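Local coordinates for protein spectinomycin phosphotransferase (Legionella pneumophila, PDB 3I1A) that probably transfers a phosphate group from a nucleotide to the antibiotic spectinomycin, acting as a resistance factor with a protein-kinase-like fold, at residues I213-V218 with V250-W254; E240-I246 with Y280-R284. All coordinates share one frame; numbering follows the deposited sequence.

Contact 1: I213-V218 with V250-W254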
loop_
_atom_site.group_PDB
_atom_site.type_symbol
_atom_site.label_atom_id
_atom_site.label_comp_id
_atom_site.label_asym_id
_atom_site.label_seq_id
_atom_site.Cartn_x
_atom_site.Cartn_y
_atom_site.Cartn_z
ATOM N N ILE A 213 -0.497 1.902 -4.703
ATOM C CA ILE A 213 0.155 3.186 -4.827
ATOM C C ILE A 213 -0.768 4.387 -4.900
ATOM O O ILE A 213 -0.956 4.997 -5.954
ATOM C CB ILE A 213 1.207 3.127 -6.004
ATOM C CG1 ILE A 213 1.997 4.426 -6.075
ATOM C CG2 ILE A 213 0.532 2.770 -7.332
ATOM C CD1 ILE A 213 2.646 4.798 -4.735
ATOM N N HIS A 214 -1.358 4.697 -3.739
ATOM C CA HIS A 214 -2.235 5.852 -3.586
ATOM C C HIS A 214 -1.417 6.996 -2.985
ATOM O O HIS A 214 -0.239 6.815 -2.663
ATOM C CB HIS A 214 -3.447 5.515 -2.698
ATOM C CG HIS A 214 -3.089 4.988 -1.350
ATOM N ND1 HIS A 214 -2.759 5.808 -0.287
ATOM C CD2 HIS A 214 -3.039 3.719 -0.880
ATOM C CE1 HIS A 214 -2.526 5.061 0.777
ATOM N NE2 HIS A 214 -2.691 3.791 0.445
ATOM N N ALA A 215 -2.045 8.164 -2.840
ATOM C CA ALA A 215 -1.348 9.358 -2.360
ATOM C C ALA A 215 -0.643 9.223 -1.032
ATOM O O ALA A 215 0.353 9.913 -0.783
ATOM C CB ALA A 215 -2.305 10.546 -2.335
ATOM N N GLY A 216 -1.151 8.342 -0.177
ATOM C CA GLY A 216 -0.523 8.144 1.106
ATOM C C GLY A 216 0.821 7.463 1.002
ATOM O O GLY A 216 1.626 7.526 1.930
ATOM N N ASN A 217 1.076 6.808 -0.130
ATOM C CA ASN A 217 2.341 6.110 -0.317
ATOM C C ASN A 217 3.391 6.829 -1.160
ATOM O O ASN A 217 4.393 6.248 -1.604
ATOM C CB ASN A 217 2.073 4.696 -0.806
ATOM C CG ASN A 217 1.540 3.823 0.318
ATOM O OD1 ASN A 217 1.902 4.033 1.478
ATOM N ND2 ASN A 217 0.704 2.855 -0.005
ATOM N N VAL A 218 3.151 8.119 -1.388
ATOM C CA VAL A 218 4.144 8.927 -2.066
ATOM C C VAL A 218 4.517 10.038 -1.082
ATOM O O VAL A 218 3.635 10.744 -0.590
ATOM C CB VAL A 218 3.611 9.594 -3.349
ATOM C CG1 VAL A 218 4.713 10.457 -3.946
ATOM C CG2 VAL A 218 3.186 8.552 -4.355
ATOM N N VAL A 250 -8.473 7.764 -4.574
ATOM C CA VAL A 250 -8.306 7.169 -3.252
ATOM C C VAL A 250 -7.930 8.269 -2.254
ATOM O O VAL A 250 -6.891 8.950 -2.411
ATOM C CB VAL A 250 -7.206 6.074 -3.245
ATOM C CG1 VAL A 250 -7.013 5.517 -1.830
ATOM C CG2 VAL A 250 -7.600 4.950 -4.169
ATOM N N GLY A 251 -8.779 8.433 -1.240
ATOM C CA GLY A 251 -8.565 9.447 -0.210
ATOM C C GLY A 251 -9.062 10.822 -0.613
ATOM O O GLY A 251 -8.698 11.832 0.001
ATOM N N ASN A 252 -9.900 10.856 -1.643
ATOM C CA ASN A 252 -10.471 12.079 -2.181
ATOM C C ASN A 252 -9.439 13.061 -2.742
ATOM O O ASN A 252 -9.614 14.280 -2.686
ATOM C CB ASN A 252 -11.360 12.770 -1.145
ATOM C CG ASN A 252 -12.674 13.235 -1.749
ATOM O OD1 ASN A 252 -13.714 12.575 -1.608
ATOM N ND2 ASN A 252 -12.631 14.350 -2.456
ATOM N N VAL A 253 -8.343 12.514 -3.255
ATOM C CA VAL A 253 -7.301 13.289 -3.907
ATOM C C VAL A 253 -6.952 12.385 -5.098
ATOM O O VAL A 253 -7.422 11.240 -5.140
ATOM C CB VAL A 253 -6.050 13.518 -2.989
ATOM C CG1 VAL A 253 -6.441 14.403 -1.790
ATOM C CG2 VAL A 253 -5.488 12.187 -2.501
ATOM N N TRP A 254 -6.150 12.891 -6.038
ATOM C CA TRP A 254 -5.765 12.129 -7.236
ATOM C C TRP A 254 -7.029 11.809 -8.044
ATOM O O TRP A 254 -7.289 10.664 -8.419
ATOM C CB TRP A 254 -5.039 10.836 -6.815
ATOM C CG TRP A 254 -3.650 11.041 -6.274
ATOM C CD1 TRP A 254 -3.143 12.161 -5.654
ATOM C CD2 TRP A 254 -2.586 10.079 -6.292
ATOM N NE1 TRP A 254 -1.826 11.941 -5.294
ATOM C CE2 TRP A 254 -1.462 10.676 -5.676
ATOM C CE3 TRP A 254 -2.476 8.766 -6.771
ATOM C CZ2 TRP A 254 -0.232 10.002 -5.529
ATOM C CZ3 TRP A 254 -1.251 8.087 -6.625
ATOM C CH2 TRP A 254 -0.148 8.710 -6.008
HETATM O O HOH W 1 -4.722 8.687 -3.970
#
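The indole of W254 lies along the loop 213-218, with A215 CB, H214 C and a water all over the same face and V218 CG2 at the edge, in the ring plane; N217 CG sits over one face of the H214 imidazole, toward its rim. The loop carries the end of the HxDxxxxN sequence that marks the catalytic loop of aminoglycoside phosphotransferases and kinases, and its N217 is a magnesium ligand of this enzyme. A215 CB stands 3.6 Å from the centroid of the five-membered ring, 24° off its normal, which meets the geometry of a CH-pi contact. V218 CG2 reaches W254 CH2 at 3.7 Å, while I213 O approaches W254 CZ3 obliquely at 3.2 Å; this carbonyl oxygen is buried and has no polar partner in the model. W118 also meets the W254 indole.

At the other end, V250 CG1, swung anti to its own N (chi1 177°), packs on H214 CB at 3.7 Å, obliquely to the imidazole. The imidazole itself turns back on its own loop: ND1 accepts from G216 N at 3.0 Å, the donor tilted 27° out of the ring plane, which helps fix the ring's rotation. V253 CG2 touches A215 CB at 3.6 Å, and F109 packs on both residues. The water over the indole face joins the two backbones, accepting from A215 N (3.0 Å) and donating to V250 O (2.7 Å).

Contact 2: E240-I246 with Y280-R284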
loop_
_atom_site.group_PDB
_atom_site.type_symbol
_atom_site.label_atom_id
_atom_site.label_comp_id
_atom_site.label_asym_id
_atom_site.label_seq_id
_atom_site.Cartn_x
_atom_site.Cartn_y
_atom_site.Cartn_z
ATOM N N GLU A 240 -1.993 -2.111 -14.993
ATOM C CA GLU A 240 -3.175 -1.401 -14.539
ATOM C C GLU A 240 -3.419 -1.538 -13.027
ATOM O O GLU A 240 -4.139 -0.730 -12.436
ATOM C CB GLU A 240 -4.395 -1.851 -15.368
ATOM C CG GLU A 240 -4.367 -1.369 -16.849
ATOM C CD GLU A 240 -3.373 -2.102 -17.750
ATOM O OE1 GLU A 240 -2.870 -3.193 -17.389
ATOM O OE2 GLU A 240 -3.102 -1.582 -18.850
ATOM N N ARG A 241 -2.810 -2.545 -12.410
ATOM C CA ARG A 241 -2.889 -2.733 -10.952
ATOM C C ARG A 241 -2.401 -1.444 -10.271
ATOM O O ARG A 241 -2.915 -1.037 -9.209
ATOM C CB ARG A 241 -1.981 -3.883 -10.550
ATOM C CG ARG A 241 -1.620 -3.941 -9.072
ATOM C CD ARG A 241 -2.774 -4.441 -8.229
ATOM N NE ARG A 241 -3.688 -3.350 -7.890
ATOM C CZ ARG A 241 -4.697 -3.495 -7.047
ATOM N NH1 ARG A 241 -4.907 -4.676 -6.468
ATOM N NH2 ARG A 241 -5.505 -2.465 -6.795
ATOM N N ASP A 242 -1.371 -0.830 -10.849
ATOM C CA ASP A 242 -0.867 0.425 -10.315
ATOM C C ASP A 242 -1.479 1.653 -11.007
ATOM O O ASP A 242 -1.773 2.674 -10.359
ATOM C CB ASP A 242 0.669 0.517 -10.448
ATOM C CG ASP A 242 1.394 -0.377 -9.469
ATOM O OD1 ASP A 242 0.763 -0.849 -8.499
ATOM O OD2 ASP A 242 2.609 -0.582 -9.657
ATOM N N LEU A 243 -1.690 1.577 -12.317
ATOM C CA LEU A 243 -2.216 2.741 -13.018
ATOM C C LEU A 243 -3.611 3.182 -12.569
ATOM O O LEU A 243 -3.961 4.350 -12.720
ATOM C CB LEU A 243 -2.186 2.509 -14.545
ATOM C CG LEU A 243 -0.754 2.357 -15.086
ATOM C CD1 LEU A 243 -0.755 2.206 -16.645
ATOM C CD2 LEU A 243 0.071 3.573 -14.672
ATOM N N MET A 244 -4.387 2.261 -12.003
ATOM C CA MET A 244 -5.742 2.575 -11.577
ATOM C C MET A 244 -5.783 3.689 -10.536
ATOM O O MET A 244 -6.802 4.368 -10.385
ATOM C CB MET A 244 -6.420 1.327 -11.010
ATOM C CG MET A 244 -5.773 0.786 -9.752
ATOM S SD MET A 244 -7.001 0.258 -8.485
ATOM C CE MET A 244 -7.240 1.868 -7.626
ATOM N N PHE A 245 -4.678 3.886 -9.838
ATOM C CA PHE A 245 -4.626 4.917 -8.808
ATOM C C PHE A 245 -4.499 6.332 -9.374
ATOM O O PHE A 245 -4.881 7.304 -8.715
ATOM C CB PHE A 245 -3.461 4.638 -7.858
ATOM C CG PHE A 245 -3.685 3.428 -6.980
ATOM C CD1 PHE A 245 -3.218 2.168 -7.367
ATOM C CD2 PHE A 245 -4.408 3.538 -5.795
ATOM C CE1 PHE A 245 -3.475 1.033 -6.582
ATOM C CE2 PHE A 245 -4.665 2.399 -5.004
ATOM C CZ PHE A 245 -4.201 1.159 -5.398
ATOM N N ILE A 246 -3.976 6.460 -10.594
ATOM C CA ILE A 246 -3.806 7.791 -11.194
ATOM C C ILE A 246 -5.193 8.220 -11.636
ATOM O O ILE A 246 -5.778 7.625 -12.542
ATOM C CB ILE A 246 -2.809 7.725 -12.379
ATOM C CG1 ILE A 246 -1.510 7.034 -11.912
ATOM C CG2 ILE A 246 -2.526 9.132 -12.925
ATOM C CD1 ILE A 246 -0.787 7.714 -10.725
ATOM N N TYR A 280 -9.824 -3.210 -11.647
ATOM C CA TYR A 280 -9.132 -2.914 -10.400
ATOM C C TYR A 280 -9.807 -1.848 -9.555
ATOM O O TYR A 280 -9.868 -1.988 -8.343
ATOM C CB TYR A 280 -7.676 -2.516 -10.663
ATOM C CG TYR A 280 -6.769 -3.711 -10.836
ATOM C CD1 TYR A 280 -6.627 -4.648 -9.812
ATOM C CD2 TYR A 280 -6.045 -3.906 -12.016
ATOM C CE1 TYR A 280 -5.789 -5.744 -9.953
ATOM C CE2 TYR A 280 -5.205 -4.986 -12.164
ATOM C CZ TYR A 280 -5.072 -5.907 -11.132
ATOM O OH TYR A 280 -4.199 -6.974 -11.228
ATOM N N ARG A 281 -10.320 -0.792 -10.180
ATOM C CA ARG A 281 -10.982 0.269 -9.413
ATOM C C ARG A 281 -12.235 -0.256 -8.733
ATOM O O ARG A 281 -12.522 0.133 -7.602
ATOM C CB ARG A 281 -11.338 1.448 -10.302
ATOM C CG ARG A 281 -10.114 2.175 -10.790
ATOM C CD ARG A 281 -10.501 3.380 -11.619
ATOM N NE ARG A 281 -9.322 4.200 -11.875
ATOM C CZ ARG A 281 -9.279 5.191 -12.755
ATOM N NH1 ARG A 281 -10.349 5.498 -13.479
ATOM N NH2 ARG A 281 -8.150 5.879 -12.912
ATOM N N HIS A 282 -12.984 -1.133 -9.399
ATOM C CA HIS A 282 -14.171 -1.695 -8.755
ATOM C C HIS A 282 -13.765 -2.720 -7.702
ATOM O O HIS A 282 -14.278 -2.706 -6.585
ATOM C CB HIS A 282 -15.110 -2.365 -9.793
ATOM C CG HIS A 282 -15.861 -1.392 -10.663
ATOM N ND1 HIS A 282 -15.267 -0.689 -11.689
ATOM C CD2 HIS A 282 -17.152 -0.983 -10.627
ATOM C CE1 HIS A 282 -16.157 0.111 -12.248
ATOM N NE2 HIS A 282 -17.310 -0.046 -11.623
ATOM N N GLU A 283 -12.830 -3.603 -8.040
ATOM C CA GLU A 283 -12.396 -4.646 -7.115
ATOM C C GLU A 283 -11.718 -4.123 -5.852
ATOM O O GLU A 283 -11.888 -4.684 -4.772
ATOM C CB GLU A 283 -11.465 -5.628 -7.841
ATOM C CG GLU A 283 -10.820 -6.693 -6.963
ATOM C CD GLU A 283 -11.790 -7.666 -6.298
ATOM O OE1 GLU A 283 -12.942 -7.820 -6.763
ATOM O OE2 GLU A 283 -11.379 -8.298 -5.305
ATOM N N ARG A 284 -10.932 -3.053 -5.965
ATOM C CA ARG A 284 -10.302 -2.536 -4.755
ATOM C C ARG A 284 -11.382 -2.041 -3.785
ATOM O O ARG A 284 -11.232 -2.189 -2.574
ATOM C CB ARG A 284 -9.352 -1.387 -5.072
ATOM C CG ARG A 284 -8.453 -1.033 -3.887
ATOM C CD ARG A 284 -7.470 0.089 -4.267
ATOM N NE ARG A 284 -6.588 0.402 -3.145
ATOM C CZ ARG A 284 -6.895 1.247 -2.164
ATOM N NH1 ARG A 284 -8.070 1.886 -2.168
ATOM N NH2 ARG A 284 -6.034 1.430 -1.163
HETATM O O HOH W 2 -8.021 -3.856 -6.582
#
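R241 lies on the ring of Y280. R241 CA sits over the tyrosine face, 3.7 Å from the ring centroid, a CH-pi contact. Bent at chi2 and chi3, the R241 side chain curls across the ring until Y280 CD1 lies over the centre of its guanidinium, 3.6 Å from CZ, the two planes 28° apart. Beyond the ring, Y280 OH is hydrogen-bonded to E144.

Apolar packing fills the middle. M244 SD touches Y280 CB at 3.6 Å, and its CE lies against R284 CD and over the centre of one face of the F245 ring.

R284 and F245 make an arginine–aromatic edge contact. R284 NE lies at the ring edge, near its plane and 3.3 Å from F245 CE2, while CE2 in turn lies over a face of the guanidinium; the 77° between the two planes is consistent with this.

Polar bonds are carried by R281. Extended from CG to NE, it grips M244 O side-on with two nitrogens: NE at 2.9 Å on a carbonyl lone pair, and NH2 at 3.2 Å from above the carbonyl plane; its NH1 binds T329. A water spans the helices more loosely, taking a weak bond from R241 NH2 and donating to Y280 O (3.2 Å).

R284 NH2 forms a salt bridge with D212, and D242 accepts from the H210 and S211 backbone nitrogens. Together they brace the catalytic loop, D242 in a way consistent with the role of the conserved helix F aspartate of protein kinases.

From the N terminus, the chain passes 213-218, runs through the hairpin of strands 218-220 and 226-228 and then strand 235-237, and enters 240-246 before reaching 250-254, where contact 1 closes its loop. Helix 257-267 follows, and helix 274-297 brings 280-284 back to 240-246, closing contact 2. Their segments alternate, so the two loops cross rather than nest: 240-246 lies inside the first, 250-254 inside the second. The contacts also touch directly. I213 O is 3.2 Å from F245 CB, and R284 NH1 packs 3.7 Å from V250 CG2. Together they tie the magnesium-site loop to helix 274-297 of the C-terminal lobe.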